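Local coordinates for transcription factor MBP1 (Magnaporthe oryzae, PDB 4UX5), which binds DNA through a winged helix-turn-helix domain, the part described here, and probably activates transcription by RNA polymerase II as a whole protein, at residues His37-Arg42 and Gly84-Thr89; Tyr28-Gly33 and Leu109-Glu114. All blocks are in the same frame, centred on the assembly; numbering follows the deposited sequence.

Contact 1: His37-Arg42 and Gly84-Thr89; sequences HVMRRR and GKYQGT. With nucleotides of chain C.
Three side chains of strand 36-41, His-37, Met-39 and Arg-41, meet Lys-85 and Tyr-86 of the turn leading into strand 88-91, whose far side lies against DNA. The close-packed part is the buried half around Tyr-86. Met-39, extended beyond CG, drives its tip between the two turn residues: CE stops 3.4 Å from Lys-85 O, while SD lies beside the tyrosine at 4.1 Å from Tyr-86 CD1, an oblique Met-aromatic contact. Tyr-86 CB starts away from the strand, but with CG anti to the backbone N (chi1 180°) the phenol swings back. Its OH receives a hydrogen bond from Arg-41 NH1 at 3.1 Å, with OH in the guanidinium plane and an N-H...O angle of 156°. Salt bridges from Arg-41 NE to Asp-44 and from NH2 to Glu-77 fix the rotation of this buried, probably charged group. The looser, partly exposed side belongs to His-37 and Lys-85. These cross at about a right angle, with His-37 NE2 3.8 Å from Lys-85 CB and no hydrogen bond between them; His-37 ND1 is instead bonded to Lys-35 O. The lysine leads on outward, bending at chi4 so that Lys-85 NZ bonds DG8 OP1 of chain C at 2.7 Å. Two residues further on, Gln-87 reads the minor-groove edge of the same nucleotide: its OE1 accepts from DG8 N2 at 3.0 Å and its NE2 donates to DG8 N3 at 3.1 Å. Gly-84 O, accepting from both Gln-87 N and NE2, and Gly-81 N, bonded to OE1, fix which way round the amide sits. Thr-89 OG1 bonds a phosphate oxygen of DG10. Lying between strands 77-79 and 88-91, this turn is consistent with the wing of a winged helix-turn-helix domain, with strand 36-41 packed on its side away from the DNA.

Contact 2: Tyr28-Gly33 and Leu109-Glu114; sequences YEYQFG and LRPIFE
The ring of Tyr-30 has Pro-111 over one face: CB stands 4.2 Å from the Tyr-30 ring centroid and 24° off the ring normal, a CH-pi contact displaced toward the rim. Pro-111 CG continues along the hydroxyl-bearing side, 3.8 Å from Tyr-30 CE1, so the pyrrolidine follows the phenol obliquely from CD1 to OH. With CG anti to the backbone N (chi1 176°), this ring stands up from the strand toward the helix. Two residues on, Phe-32 takes the crowded first torsion, CG between the backbone N and the carbonyl carbon, and its tip CZ meets Leu-109 CD2 at 3.6 Å. The third ring, Tyr-28, turns away from the helix beyond CB and packs edge-to-face with Phe-115. At the foot of the Tyr-30 side chain lies Ile-112, the residue closest to it in the backbone register. Its CB touches Tyr-30 CB at 3.8 Å, and its CD1 reaches down the strand to lie 3.9 Å from Tyr-28 O. Strand 28-32 and helix 110-114 run nearly antiparallel, at 165°, their axes 8.4 Å apart at closest approach. Ile-17 of strand 16-22 touches Tyr-30, Pro-111 and Ile-112; Ala-55 of helix 49-55 bridges Phe-32 and Leu-109, and Phe-113 of the short helix packs on Ile-52 of that same helix. The polar groups lie away from the interface: Gln-31 NE2 bonds Glu-29 OE2, whose partner oxygen OE1 pairs with Tyr-22 OH, and Arg-110 NH1 forms a salt bridge of 2.5 Å with Glu-114 OE2 while its NH2 pairs with Asp-107. No hydrogen bond crosses the contact, so the union of strand and helix rests on apolar surfaces and ring packing, with shape rather than polar pairing setting how they fit.

Contacts 1 and 2 lie 11 Å apart between centres and share one antiparallel sheet, in which strands 25-32 and 36-41 are neighbours. Along the chain the order is 28-33, 37-42, 84-89, 109-114, so contact 1 is nested inside the loop closed by contact 2. The two use opposite faces of the sheet: one takes the DNA-contacting turn before strand 88-91, the other the short C-terminal helix. Arg-40 joins them, its O probably hydrogen-bonded to Tyr-28 N at 2.5 Å and its NH2 probably to Ile-112 O at 2.8 Å. The sheet is thereby a central layer of this KilA-N-type domain, connecting turn and helix in one compact DNA-binding unit.

Contact 1: His37-Arg42 and Gly84-Thr89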
# COMPACT_ATOMS: atom_id res chain seq x y z
N HIS A 37 -20.02 3.53 -6.57
CA HIS A 37 -19.61 4.88 -6.21
C HIS A 37 -18.29 5.28 -6.85
O HIS A 37 -17.46 4.43 -7.19
CB HIS A 37 -19.51 5.00 -4.68
CG HIS A 37 -18.74 3.89 -4.03
ND1 HIS A 37 -19.31 2.68 -3.72
CD2 HIS A 37 -17.44 3.82 -3.64
CE1 HIS A 37 -18.39 1.90 -3.16
NE2 HIS A 37 -17.26 2.57 -3.11
N VAL A 38 -18.11 6.58 -7.03
CA VAL A 38 -16.84 7.14 -7.46
C VAL A 38 -16.52 8.34 -6.59
O VAL A 38 -17.33 9.26 -6.47
CB VAL A 38 -16.86 7.56 -8.95
CG1 VAL A 38 -15.55 8.23 -9.33
CG2 VAL A 38 -17.12 6.36 -9.85
N MET A 39 -15.34 8.34 -5.98
CA MET A 39 -14.97 9.40 -5.05
C MET A 39 -14.04 10.43 -5.68
O MET A 39 -13.11 10.08 -6.40
CB MET A 39 -14.31 8.82 -3.80
CG MET A 39 -15.19 7.88 -3.00
SD MET A 39 -14.44 7.40 -1.44
CE MET A 39 -15.60 6.16 -0.87
N ARG A 40 -14.31 11.70 -5.41
CA ARG A 40 -13.43 12.79 -5.81
C ARG A 40 -12.99 13.56 -4.56
O ARG A 40 -13.83 13.98 -3.77
CB ARG A 40 -14.13 13.73 -6.80
CG ARG A 40 -13.19 14.70 -7.49
CD ARG A 40 -13.76 16.11 -7.54
NE ARG A 40 -14.80 16.27 -8.56
CZ ARG A 40 -15.29 17.44 -8.94
NH1 ARG A 40 -14.84 18.56 -8.41
NH2 ARG A 40 -16.24 17.49 -9.87
N ARG A 41 -11.69 13.72 -4.39
CA ARG A 41 -11.17 14.44 -3.22
C ARG A 41 -11.50 15.93 -3.29
O ARG A 41 -11.49 16.52 -4.36
CB ARG A 41 -9.66 14.24 -3.09
CG ARG A 41 -9.27 13.10 -2.18
CD ARG A 41 -7.91 13.37 -1.56
NE ARG A 41 -6.86 13.48 -2.57
CZ ARG A 41 -6.06 12.48 -2.91
NH1 ARG A 41 -6.19 11.29 -2.33
NH2 ARG A 41 -5.13 12.66 -3.84
N ARG A 42 -11.78 16.52 -2.14
CA ARG A 42 -12.15 17.93 -2.10
C ARG A 42 -10.94 18.85 -2.14
O ARG A 42 -11.02 19.97 -2.64
CB ARG A 42 -12.99 18.23 -0.85
CG ARG A 42 -13.60 19.62 -0.83
CD ARG A 42 -14.73 19.71 0.18
NE ARG A 42 -15.28 18.39 0.48
CZ ARG A 42 -16.50 18.18 0.95
NH1 ARG A 42 -17.32 19.20 1.17
NH2 ARG A 42 -16.91 16.94 1.20
N GLY A 84 -12.21 0.98 3.82
CA GLY A 84 -12.13 0.16 2.62
C GLY A 84 -12.54 0.81 1.31
O GLY A 84 -11.85 0.68 0.30
N LYS A 85 -13.67 1.52 1.32
CA LYS A 85 -14.22 2.08 0.10
C LYS A 85 -13.40 3.25 -0.44
O LYS A 85 -13.52 3.62 -1.61
CB LYS A 85 -15.67 2.51 0.33
CG LYS A 85 -16.62 1.33 0.53
CD LYS A 85 -17.84 1.71 1.34
CE LYS A 85 -18.74 0.50 1.55
NZ LYS A 85 -17.99 -0.65 2.12
N TYR A 86 -12.57 3.84 0.42
CA TYR A 86 -11.71 4.95 0.01
C TYR A 86 -10.48 4.43 -0.74
O TYR A 86 -9.86 5.17 -1.51
CB TYR A 86 -11.28 5.78 1.22
CG TYR A 86 -10.38 6.95 0.89
CD1 TYR A 86 -10.91 8.17 0.49
CD2 TYR A 86 -8.99 6.83 0.97
CE1 TYR A 86 -10.08 9.24 0.18
CE2 TYR A 86 -8.16 7.89 0.66
CZ TYR A 86 -8.71 9.09 0.27
OH TYR A 86 -7.89 10.15 -0.04
N GLN A 87 -10.14 3.17 -0.53
CA GLN A 87 -8.94 2.58 -1.12
C GLN A 87 -8.96 2.59 -2.64
O GLN A 87 -10.02 2.63 -3.26
CB GLN A 87 -8.77 1.14 -0.65
CG GLN A 87 -8.65 0.95 0.85
CD GLN A 87 -8.43 -0.50 1.22
OE1 GLN A 87 -7.30 -0.92 1.45
NE2 GLN A 87 -9.51 -1.27 1.25
N GLY A 88 -7.78 2.55 -3.23
CA GLY A 88 -7.65 2.50 -4.68
C GLY A 88 -6.49 3.34 -5.17
O GLY A 88 -5.69 3.84 -4.39
N THR A 89 -6.42 3.50 -6.49
CA THR A 89 -5.37 4.31 -7.11
C THR A 89 -5.93 5.68 -7.48
O THR A 89 -6.85 5.78 -8.29
CB THR A 89 -4.80 3.63 -8.35
OG1 THR A 89 -4.41 2.29 -8.03
CG2 THR A 89 -3.58 4.39 -8.86
P DG C 8 -16.20 -3.25 0.42
OP1 DG C 8 -16.90 -2.01 0.03
OP2 DG C 8 -16.86 -4.57 0.26
O5' DG C 8 -14.81 -3.31 -0.37
C5' DG C 8 -13.96 -2.18 -0.37
C4' DG C 8 -12.55 -2.55 -0.78
O4' DG C 8 -11.85 -3.18 0.33
C3' DG C 8 -12.44 -3.54 -1.95
O3' DG C 8 -11.35 -3.17 -2.76
C2' DG C 8 -12.13 -4.85 -1.23
C1' DG C 8 -11.19 -4.32 -0.17
N9 DG C 8 -10.91 -5.25 0.91
C8 DG C 8 -11.61 -6.38 1.24
N7 DG C 8 -11.11 -7.03 2.26
C5 DG C 8 -10.00 -6.27 2.62
C6 DG C 8 -9.05 -6.48 3.65
O6 DG C 8 -9.01 -7.40 4.48
N1 DG C 8 -8.08 -5.48 3.67
C2 DG C 8 -8.04 -4.41 2.80
N2 DG C 8 -7.03 -3.54 2.97
N3 DG C 8 -8.91 -4.21 1.83
C4 DG C 8 -9.86 -5.18 1.80
P DC C 9 -11.56 -2.78 -4.30
OP1 DC C 9 -12.61 -1.75 -4.36
OP2 DC C 9 -11.71 -4.05 -5.05
O5' DC C 9 -10.16 -2.12 -4.70
C5' DC C 9 -9.75 -0.90 -4.08
C4' DC C 9 -8.37 -1.04 -3.45
O4' DC C 9 -8.44 -1.89 -2.29
C3' DC C 9 -7.32 -1.69 -4.33
O3' DC C 9 -6.70 -0.70 -5.14
C2' DC C 9 -6.33 -2.27 -3.31
C1' DC C 9 -7.16 -2.41 -2.03
N1 DC C 9 -7.31 -3.82 -1.55
C2 DC C 9 -6.46 -4.32 -0.55
O2 DC C 9 -5.58 -3.59 -0.09
N3 DC C 9 -6.62 -5.60 -0.13
C4 DC C 9 -7.58 -6.36 -0.65
N4 DC C 9 -7.69 -7.61 -0.20
C5 DC C 9 -8.45 -5.87 -1.66
C6 DC C 9 -8.29 -4.61 -2.08
P DG C 10 -6.17 -1.07 -6.61
OP1 DG C 10 -6.14 0.18 -7.40
OP2 DG C 10 -6.94 -2.24 -7.08
O5' DG C 10 -4.65 -1.51 -6.37
C5' DG C 10 -3.74 -0.59 -5.78
C4' DG C 10 -2.62 -1.32 -5.06
O4' DG C 10 -3.17 -2.34 -4.18
C3' DG C 10 -1.62 -2.04 -5.96
O3' DG C 10 -0.32 -1.91 -5.42
C2' DG C 10 -2.10 -3.48 -5.91
C1' DG C 10 -2.57 -3.58 -4.47
N9 DG C 10 -3.55 -4.63 -4.25
C8 DG C 10 -4.71 -4.85 -4.97
N7 DG C 10 -5.40 -5.87 -4.55
C5 DG C 10 -4.65 -6.37 -3.49
C6 DG C 10 -4.89 -7.48 -2.65
O6 DG C 10 -5.86 -8.26 -2.67
N1 DG C 10 -3.88 -7.65 -1.70
C2 DG C 10 -2.78 -6.84 -1.59
N2 DG C 10 -1.91 -7.15 -0.62
N3 DG C 10 -2.54 -5.79 -2.37
C4 DG C 10 -3.51 -5.62 -3.30

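Contact 2: Tyr28-Gly33 and Leu109-Glu114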
# COMPACT_ATOMS: atom_id res chain seq x y z
N TYR A 28 -15.99 14.25 -2.46
CA TYR A 28 -17.29 14.22 -3.12
C TYR A 28 -17.53 12.79 -3.57
O TYR A 28 -16.63 12.15 -4.12
CB TYR A 28 -17.35 15.18 -4.30
CG TYR A 28 -17.06 16.62 -3.95
CD1 TYR A 28 -17.88 17.32 -3.07
CD2 TYR A 28 -15.97 17.28 -4.50
CE1 TYR A 28 -17.61 18.64 -2.75
CE2 TYR A 28 -15.69 18.60 -4.18
CZ TYR A 28 -16.52 19.27 -3.30
OH TYR A 28 -16.25 20.59 -2.99
N GLU A 29 -18.73 12.28 -3.34
CA GLU A 29 -19.04 10.90 -3.71
C GLU A 29 -20.29 10.81 -4.57
O GLU A 29 -21.38 11.18 -4.14
CB GLU A 29 -19.19 10.03 -2.46
CG GLU A 29 -19.46 8.56 -2.75
CD GLU A 29 -19.42 7.70 -1.51
OE1 GLU A 29 -18.98 8.19 -0.45
OE2 GLU A 29 -19.83 6.52 -1.59
N TYR A 30 -20.12 10.31 -5.79
CA TYR A 30 -21.24 10.07 -6.69
C TYR A 30 -21.74 8.65 -6.52
O TYR A 30 -21.01 7.69 -6.78
CB TYR A 30 -20.83 10.32 -8.14
CG TYR A 30 -21.91 10.01 -9.15
CD1 TYR A 30 -23.16 10.60 -9.07
CD2 TYR A 30 -21.67 9.13 -10.20
CE1 TYR A 30 -24.15 10.33 -9.99
CE2 TYR A 30 -22.66 8.85 -11.14
CZ TYR A 30 -23.89 9.45 -11.02
OH TYR A 30 -24.88 9.17 -11.94
N GLN A 31 -22.98 8.50 -6.09
CA GLN A 31 -23.56 7.17 -5.89
C GLN A 31 -24.57 6.84 -6.97
O GLN A 31 -25.30 7.71 -7.45
CB GLN A 31 -24.20 7.08 -4.50
CG GLN A 31 -23.19 7.22 -3.37
CD GLN A 31 -23.79 6.94 -2.00
OE1 GLN A 31 -25.01 6.86 -1.86
NE2 GLN A 31 -22.94 6.80 -1.00
N PHE A 32 -24.60 5.57 -7.35
CA PHE A 32 -25.44 5.08 -8.44
C PHE A 32 -25.42 3.57 -8.41
O PHE A 32 -24.38 2.97 -8.17
CB PHE A 32 -24.94 5.60 -9.79
CG PHE A 32 -23.53 5.18 -10.12
CD1 PHE A 32 -22.44 5.80 -9.52
CD2 PHE A 32 -23.29 4.16 -11.03
CE1 PHE A 32 -21.15 5.41 -9.82
CE2 PHE A 32 -22.00 3.77 -11.34
CZ PHE A 32 -20.93 4.40 -10.73
N GLY A 33 -26.56 2.93 -8.64
CA GLY A 33 -26.59 1.47 -8.58
C GLY A 33 -27.56 0.72 -7.68
O GLY A 33 -28.16 -0.24 -8.15
N LEU A 109 -20.56 8.58 -15.64
CA LEU A 109 -19.91 9.19 -14.48
C LEU A 109 -19.84 10.70 -14.60
O LEU A 109 -19.12 11.35 -13.84
CB LEU A 109 -18.50 8.63 -14.31
CG LEU A 109 -18.34 7.12 -14.20
CD1 LEU A 109 -16.87 6.76 -14.03
CD2 LEU A 109 -19.17 6.57 -13.06
N ARG A 110 -20.59 11.27 -15.54
CA ARG A 110 -20.55 12.70 -15.81
C ARG A 110 -20.72 13.62 -14.58
O ARG A 110 -19.98 14.60 -14.45
CB ARG A 110 -21.60 13.07 -16.86
CG ARG A 110 -21.61 14.55 -17.22
CD ARG A 110 -22.53 14.83 -18.40
NE ARG A 110 -22.07 14.17 -19.62
CZ ARG A 110 -21.23 14.73 -20.50
NH1 ARG A 110 -20.78 15.96 -20.29
NH2 ARG A 110 -20.86 14.06 -21.58
N PRO A 111 -21.67 13.32 -13.67
CA PRO A 111 -21.84 14.24 -12.54
C PRO A 111 -20.62 14.41 -11.63
O PRO A 111 -20.46 15.50 -11.07
CB PRO A 111 -23.00 13.61 -11.75
CG PRO A 111 -23.77 12.85 -12.77
CD PRO A 111 -22.74 12.30 -13.70
N ILE A 112 -19.79 13.39 -11.48
CA ILE A 112 -18.64 13.50 -10.58
C ILE A 112 -17.52 14.31 -11.21
O ILE A 112 -16.65 14.84 -10.52
CB ILE A 112 -18.10 12.11 -10.16
CG1 ILE A 112 -17.20 12.23 -8.93
CG2 ILE A 112 -17.35 11.44 -11.30
CD1 ILE A 112 -17.84 12.94 -7.76
N PHE A 113 -17.55 14.44 -12.54
CA PHE A 113 -16.54 15.22 -13.25
C PHE A 113 -16.98 16.67 -13.42
O PHE A 113 -16.15 17.58 -13.48
CB PHE A 113 -16.24 14.61 -14.62
CG PHE A 113 -15.50 13.30 -14.55
CD1 PHE A 113 -14.14 13.28 -14.28
CD2 PHE A 113 -16.16 12.10 -14.75
CE1 PHE A 113 -13.46 12.09 -14.21
CE2 PHE A 113 -15.48 10.90 -14.68
CZ PHE A 113 -14.13 10.90 -14.41
N GLU A 114 -18.29 16.89 -13.50
CA GLU A 114 -18.82 18.21 -13.80
C GLU A 114 -19.25 18.98 -12.55
O GLU A 114 -19.54 20.17 -12.63
CB GLU A 114 -19.99 18.11 -14.77
CG GLU A 114 -19.60 17.62 -16.16
CD GLU A 114 -20.68 17.88 -17.20
OE1 GLU A 114 -21.73 18.45 -16.84
OE2 GLU A 114 -20.48 17.51 -18.38